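Local atomic coordinates of periplasmic protein-probably involved in high-affinity Fe2+ transport (Escherichia coli F11, PDB entry 5I0Y), a protein that probably takes part in high-affinity iron(II) transport as a copper-binding periplasmic protein of a uropathogenic Escherichia coli strain. Residues Asp42-Ala47 with Met88-Ser93; Met124-His127 with Gly133-Arg136. The protein carries 1 engineered substitution. One frame throughout, in Å; residues are numbered along the deposited sequence.

Contact 1 of 2, residues Asp42-Ala47 with Met88-Ser93. Engineered in segment 42-47: Gln46 (natural residue Glu). With CU (copper (II) ion), chain D.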
ATOM      1  N   ASP B  42     -22.820  10.588   4.441  1.00 14.26           N
ATOM      2  CA  ASP B  42     -23.668  10.408   3.270  1.00 14.61           C
ATOM      3  C   ASP B  42     -23.042   9.455   2.260  1.00 13.21           C
ATOM      4  O   ASP B  42     -23.733   8.695   1.601  1.00 12.82           O
ATOM      5  CB  ASP B  42     -23.933  11.763   2.607  1.00 15.33           C
ATOM      6  CG  ASP B  42     -24.765  12.684   3.490  1.00 15.77           C
ATOM      7  OD1 ASP B  42     -25.798  12.217   4.039  1.00 18.24           O
ATOM      8  OD2 ASP B  42     -24.387  13.862   3.637  1.00 16.44           O
ATOM      9  N   VAL B  43     -21.714   9.520   2.125  1.00 12.71           N
ATOM     10  CA  VAL B  43     -21.025   8.657   1.162  1.00 12.26           C
ATOM     11  C   VAL B  43     -19.670   8.260   1.748  1.00 10.83           C
ATOM     12  O   VAL B  43     -19.185   8.894   2.674  1.00 10.68           O
ATOM     13  CB  VAL B  43     -20.801   9.343  -0.229  1.00 12.00           C
ATOM     14  CG1 VAL B  43     -22.105   9.890  -0.832  1.00 12.10           C
ATOM     15  CG2 VAL B  43     -19.733  10.443  -0.163  1.00 12.08           C
ATOM     16  N   HIS B  44     -19.097   7.196   1.199  1.00 10.44           N
ATOM     17  CA  HIS B  44     -17.657   6.955   1.292  1.00  9.94           C
ATOM     18  C   HIS B  44     -17.074   7.460   0.006  1.00  9.67           C
ATOM     19  O   HIS B  44     -17.467   7.000  -1.068  1.00 10.48           O
ATOM     20  CB  HIS B  44     -17.392   5.458   1.441  1.00  9.93           C
ATOM     21  CG  HIS B  44     -15.983   5.112   1.898  1.00  9.68           C
ATOM     22  ND1 HIS B  44     -15.479   5.509   3.088  1.00  9.68           N
ATOM     23  CD2 HIS B  44     -14.988   4.357   1.281  1.00 10.00           C
ATOM     24  CE1 HIS B  44     -14.223   5.021   3.223  1.00  9.80           C
ATOM     25  NE2 HIS B  44     -13.924   4.332   2.111  1.00  9.69           N
ATOM     26  N   LEU B  45     -16.177   8.443   0.109  1.00  9.70           N
ATOM     27  CA  LEU B  45     -15.526   9.033  -1.053  1.00  9.71           C
ATOM     28  C   LEU B  45     -14.141   8.423  -1.205  1.00  9.44           C
ATOM     29  O   LEU B  45     -13.420   8.253  -0.226  1.00  9.10           O
ATOM     30  CB  LEU B  45     -15.434  10.557  -0.897  1.00 10.23           C
ATOM     31  CG  LEU B  45     -14.772  11.356  -2.037  1.00 10.79           C
ATOM     32  CD1 LEU B  45     -15.604  11.316  -3.309  1.00 11.43           C
ATOM     33  CD2 LEU B  45     -14.529  12.791  -1.582  1.00 11.31           C
ATOM     34  N   GLN B  46     -13.778   8.107  -2.434  1.00  9.60           N
ATOM     35  CA  GLN B  46     -12.569   7.336  -2.681  1.00 10.13           C
ATOM     36  C   GLN B  46     -11.748   7.911  -3.819  1.00  9.60           C
ATOM     37  O   GLN B  46     -12.292   8.498  -4.770  1.00  9.20           O
ATOM     38  CB  GLN B  46     -12.937   5.906  -3.091  1.00 12.48           C
ATOM     39  CG  GLN B  46     -13.499   5.027  -2.003  1.00 14.91           C
ATOM     40  CD  GLN B  46     -13.551   3.565  -2.415  1.00 15.60           C
ATOM     41  OE1 GLN B  46     -13.118   3.174  -3.515  1.00 18.84           O
ATOM     42  NE2 GLN B  46     -14.045   2.757  -1.526  1.00 17.48           N
ATOM     43  N   ALA B  47     -10.443   7.675  -3.741  1.00  9.15           N
ATOM     44  CA  ALA B  47      -9.530   7.870  -4.854  1.00  9.40           C
ATOM     45  C   ALA B  47      -9.091   6.511  -5.357  1.00  9.45           C
ATOM     46  O   ALA B  47      -8.583   5.693  -4.579  1.00  9.53           O
ATOM     47  CB  ALA B  47      -8.328   8.680  -4.411  1.00  9.54           C
ATOM     48  N   MET B  88      -7.590   8.060   4.002  1.00 10.85           N
ATOM     49  CA  MET B  88      -6.731   7.025   4.573  1.00 11.10           C
ATOM     50  C   MET B  88      -6.515   5.921   3.546  1.00  9.74           C
ATOM     51  O   MET B  88      -7.388   5.671   2.711  1.00  9.04           O
ATOM     52  CB  MET B  88      -7.460   6.346   5.733  1.00 13.82           C
ATOM     53  CG  MET B  88      -7.833   7.237   6.885  1.00 16.54           C
ATOM     54  SD  MET B  88      -9.153   6.426   7.803  1.00 22.80           S
ATOM     55  CE  MET B  88     -10.589   6.963   6.861  1.00 20.34           C
ATOM     56  N   PRO B  89      -5.395   5.198   3.641  1.00  9.40           N
ATOM     57  CA  PRO B  89      -5.270   3.941   2.902  1.00  9.08           C
ATOM     58  C   PRO B  89      -6.198   2.893   3.506  1.00  8.68           C
ATOM     59  O   PRO B  89      -6.322   2.819   4.733  1.00  8.76           O
ATOM     60  CB  PRO B  89      -3.792   3.536   3.095  1.00  9.13           C
ATOM     61  CG  PRO B  89      -3.161   4.644   3.859  1.00  9.94           C
ATOM     62  CD  PRO B  89      -4.251   5.419   4.532  1.00  9.79           C
ATOM     63  N   MET B  90      -6.870   2.148   2.631  1.00  8.37           N
ATOM     64  CA  MET B  90      -7.903   1.207   3.064  1.00  9.26           C
ATOM     65  C   MET B  90      -7.888  -0.019   2.188  1.00  8.94           C
ATOM     66  O   MET B  90      -7.311  -0.023   1.112  1.00  8.77           O
ATOM     67  CB  MET B  90      -9.288   1.844   2.956  1.00  9.80           C
ATOM     68  CG  MET B  90      -9.379   3.209   3.596  1.00 10.25           C
ATOM     69  SD  MET B  90     -11.059   3.833   3.813  1.00 11.69           S
ATOM     70  CE  MET B  90     -11.536   2.985   5.299  1.00 12.58           C
ATOM     71  N   VAL B  91      -8.516  -1.087   2.677  1.00  9.34           N
ATOM     72  CA  VAL B  91      -8.793  -2.247   1.849  1.00  9.03           C
ATOM     73  C   VAL B  91     -10.239  -2.707   2.044  1.00  9.03           C
ATOM     74  O   VAL B  91     -10.724  -2.799   3.181  1.00  9.59           O
ATOM     75  CB  VAL B  91      -7.746  -3.375   2.032  1.00  9.34           C
ATOM     76  CG1 VAL B  91      -7.770  -3.947   3.441  1.00 10.01           C
ATOM     77  CG2 VAL B  91      -7.912  -4.446   0.954  1.00  9.45           C
ATOM     78  N   ALA B  92     -10.916  -2.941   0.923  1.00  8.75           N
ATOM     79  CA  ALA B  92     -12.297  -3.453   0.916  1.00  9.43           C
ATOM     80  C   ALA B  92     -12.316  -4.729   0.093  1.00  9.71           C
ATOM     81  O   ALA B  92     -11.273  -5.217  -0.372  1.00  9.99           O
ATOM     82  CB  ALA B  92     -13.235  -2.406   0.333  1.00  9.82           C
ATOM     83  N   SER B  93     -13.507  -5.278  -0.122  1.00 10.37           N
ATOM     84  CA  SER B  93     -13.585  -6.577  -0.800  1.00 11.16           C
ATOM     85  C   SER B  93     -13.086  -6.571  -2.241  1.00 11.53           C
ATOM     86  O   SER B  93     -12.691  -7.607  -2.754  1.00 12.42           O
ATOM     87  CB  SER B  93     -15.004  -7.155  -0.696  1.00 12.52           C
ATOM     88  OG  SER B  93     -15.894  -6.344  -1.422  1.00 14.14           O
TER
HETATM   89 CU    CU D 202     -12.386   2.981   2.201  1.00  9.66          CU
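His44 and Met90 reach toward each other from opposite directions and meet at a copper (II) ion, which takes His44 NE2 at 2.0 Å and Met90 SD at 2.3 Å. The two ligand bonds open at about 103° at the metal. The two residues lie on strands 43-51 and 82-92 of the antiparallel sheet; strand 95-102 runs between them and supplies a third ligand, His97, while His127 of the second subunit completes the site. The imidazole of His44 points its NE2 corner at the metal. With CG anti to the backbone N (chi1 -165°), the ring stretches away from its own strand toward Met90 and the metal. On its other nitrogen, ND1 is hydrogen-bonded to Asn101 OD1, a second-shell grip that limits rotation of the ring about CB-CG. The thioether approaches this ring at the edge: Met90 SD lies 3.4 Å from His44 NE2, practically in the imidazole plane. The Met90 chain bends at its last torsion (chi3 81°), leaving the terminal methyl CE 4.0 Å from His44 CE1. Gln46, an engineered residue in place of the natural Glu, extends its amide to the same side of the strand; its NE2 lies near the His44 ring plane but 4.1 Å from the copper, beyond bonding distance. The two segments bury little of each other's surface and share no hydrogen bond, so the metal is the chief link between them. Three imidazole nitrogens and one soft thioether sulfur make up the ligand set, a mixture consistent with a site able to hold copper in either of its common oxidation states.

Contact 2 of 2, residues Met124-His127 with Gly133-Arg136. With CU (copper (II) ion), chain C.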
ATOM      1  N   MET B 124       7.755   4.958   1.718  1.00 11.91           N
ATOM      2  CA  MET B 124       8.219   3.995   0.732  1.00 11.66           C
ATOM      3  C   MET B 124       9.504   4.532   0.113  1.00 12.13           C
ATOM      4  O   MET B 124       9.578   5.717  -0.231  1.00 13.93           O
ATOM      5  CB  MET B 124       7.166   3.705  -0.341  1.00 11.63           C
ATOM      6  CG  MET B 124       7.690   2.846  -1.482  1.00 11.85           C
ATOM      7  SD  MET B 124       6.416   2.326  -2.631  1.00 11.95           S
ATOM      8  CE  MET B 124       6.080   0.675  -2.009  1.00 10.89           C
ATOM      9  N   HIS B 125      10.494   3.659  -0.010  1.00 11.79           N
ATOM     10  CA  HIS B 125      11.832   4.025  -0.509  1.00 12.06           C
ATOM     11  C   HIS B 125      12.139   3.399  -1.824  1.00 12.57           C
ATOM     12  O   HIS B 125      12.280   2.177  -1.916  1.00 12.68           O
ATOM     13  CB  HIS B 125      12.885   3.587   0.500  1.00 13.51           C
ATOM     14  CG  HIS B 125      12.733   4.241   1.839  1.00 14.80           C
ATOM     15  ND1 HIS B 125      13.451   5.314   2.201  1.00 16.80           N
ATOM     16  CD2 HIS B 125      11.872   3.971   2.897  1.00 15.47           C
ATOM     17  CE1 HIS B 125      13.084   5.710   3.433  1.00 17.75           C
ATOM     18  NE2 HIS B 125      12.117   4.891   3.859  1.00 17.00           N
ATOM     19  N   ARG B 126      12.314   4.219  -2.860  1.00 12.05           N
ATOM     20  CA  ARG B 126      12.669   3.687  -4.179  1.00 12.67           C
ATOM     21  C   ARG B 126      14.158   3.345  -4.266  1.00 12.05           C
ATOM     22  O   ARG B 126      15.008   4.074  -3.720  1.00 12.52           O
ATOM     23  CB  ARG B 126      12.283   4.656  -5.307  1.00 14.20           C
ATOM     24  CG  ARG B 126      13.103   5.927  -5.330  1.00 15.71           C
ATOM     25  CD  ARG B 126      12.744   6.838  -6.486  1.00 17.71           C
ATOM     26  NE  ARG B 126      13.626   7.991  -6.374  1.00 18.66           N
ATOM     27  CZ  ARG B 126      14.666   8.234  -7.168  1.00 17.80           C
ATOM     28  NH1 ARG B 126      14.931   7.445  -8.206  1.00 17.25           N
ATOM     29  NH2 ARG B 126      15.415   9.303  -6.950  1.00 19.50           N
ATOM     30  N   HIS B 127      14.453   2.251  -4.961  1.00 11.15           N
ATOM     31  CA  HIS B 127      15.817   1.970  -5.425  1.00 11.00           C
ATOM     32  C   HIS B 127      16.232   2.983  -6.464  1.00 11.41           C
ATOM     33  O   HIS B 127      15.439   3.366  -7.312  1.00 11.86           O
ATOM     34  CB  HIS B 127      15.917   0.557  -5.981  1.00 10.77           C
ATOM     35  CG  HIS B 127      15.851  -0.536  -4.924  1.00 10.15           C
ATOM     36  ND1 HIS B 127      16.553  -1.669  -5.033  1.00 10.17           N
ATOM     37  CD2 HIS B 127      15.114  -0.640  -3.722  1.00  9.91           C
ATOM     38  CE1 HIS B 127      16.284  -2.479  -3.979  1.00  9.98           C
ATOM     39  NE2 HIS B 127      15.429  -1.839  -3.168  1.00  9.67           N
ATOM     40  N   GLY B 133      17.292   0.241  -9.879  1.00 11.91           N
ATOM     41  CA  GLY B 133      16.565   1.456  -9.599  1.00 11.24           C
ATOM     42  C   GLY B 133      15.436   1.769 -10.549  1.00 10.43           C
ATOM     43  O   GLY B 133      15.284   1.165 -11.610  1.00 10.40           O
ATOM     44  N   VAL B 134      14.636   2.745 -10.126  1.00 10.85           N
ATOM     45  CA  VAL B 134      13.538   3.279 -10.921  1.00 11.15           C
ATOM     46  C   VAL B 134      13.679   4.790 -11.046  1.00 11.58           C
ATOM     47  O   VAL B 134      14.536   5.414 -10.390  1.00 11.55           O
ATOM     48  CB  VAL B 134      12.153   2.904 -10.315  1.00 11.32           C
ATOM     49  CG1 VAL B 134      11.979   1.390 -10.301  1.00 11.70           C
ATOM     50  CG2 VAL B 134      11.965   3.498  -8.922  1.00 11.36           C
ATOM     51  N   GLY B 135      12.824   5.370 -11.881  1.00 11.84           N
ATOM     52  CA  GLY B 135      12.756   6.811 -12.024  1.00 11.95           C
ATOM     53  C   GLY B 135      12.389   7.561 -10.754  1.00 12.46           C
ATOM     54  O   GLY B 135      11.802   7.005  -9.806  1.00 12.11           O
ATOM     55  N   ARG B 136      12.731   8.845 -10.718  1.00 12.61           N
ATOM     56  CA  ARG B 136      12.435   9.709  -9.586  1.00 13.22           C
ATOM     57  C   ARG B 136      10.943   9.885  -9.418  1.00 12.31           C
ATOM     58  O   ARG B 136      10.176   9.756 -10.377  1.00 12.37           O
ATOM     59  CB  ARG B 136      13.062  11.080  -9.803  1.00 14.84           C
ATOM     60  CG  ARG B 136      14.573  10.991  -9.821  1.00 15.51           C
ATOM     61  CD  ARG B 136      15.186  12.225 -10.464  1.00 17.32           C
ATOM     62  NE  ARG B 136      16.637  12.091 -10.588  1.00 18.35           N
ATOM     63  CZ  ARG B 136      17.273  11.448 -11.569  1.00 19.07           C
ATOM     64  NH1 ARG B 136      16.610  10.826 -12.539  1.00 19.86           N
ATOM     65  NH2 ARG B 136      18.595  11.412 -11.566  1.00 19.22           N
TER
HETATM   66 CU    CU C 201      14.772  -2.528  -1.124  0.50  8.05          CU
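Arg126 and His127 meet Gly133 to Arg136 where the chain folds back in a loop after the short strand 125-127, part of an arm of the beta-sandwich protein. This strand pairs in parallel fashion with strand 82-92 of the second subunit, continuing the sheet across the dimer interface. Two hydrogen bonds close the loop. Val134 N donates to His127 O at 3.0 Å, a fairly straight bond (162° at the hydrogen) whose donor stands above the carbonyl plane. The second is weak: Arg126 NH1 reaches Val134 O, also at 3.0 Å, and the carbonyl oxygen sits at the guanidinium edge, in its plane. Packing over the flat guanidinium supplies the next layer. Arg136 lies on one face, its CA 3.5 Å above the plane and over the centre, while its CG comes to 3.4 Å from Arg126 NH2. The two arginine chains pass each other at a slant, guanidinium planes 40° apart; a salt bridge from Arg126 NH2 to Glu30 of the second subunit probably offsets the nearness of like charges. With its first torsion at 69°, Arg126 sets CG between backbone N and carbonyl carbon, and the extended chain then reaches across to the loop, CD 3.5 Å from Gly135 O. Nonpolar contacts fill in nearer the backbone, where Val134 CG2 touches Arg126 CB at 3.8 Å and Gly133 CA comes to the same distance from His127 CB. Beyond the contact itself, the ring of His127 leads away from the loop, its ND1 hydrogen-bonded to Thr132 OG1, toward a copper (II) ion shared with His44, Met90 and His97 of the second subunit; His127 NE2 binds that metal at 2.3 Å.

Contact 1 precedes contact 2 along the chain, the first closing before the second opens. Their centres are 27 Å apart and their nearest atoms about 11 Å, without touching. Contact 1 lies within the sheet, near the middle of the chain, on strands 43-51 and 82-92; contact 2 lies on an outlying arm formed by strand 125-127 and the loop leading toward strand 141-149. Within one chain they therefore serve different copper ions. Dimer formation unites them: the arm of each subunit brings His127 to the copper held by contact 1 of its partner, so both metal sites are assembled from the two chains and tie copper binding to the dimer.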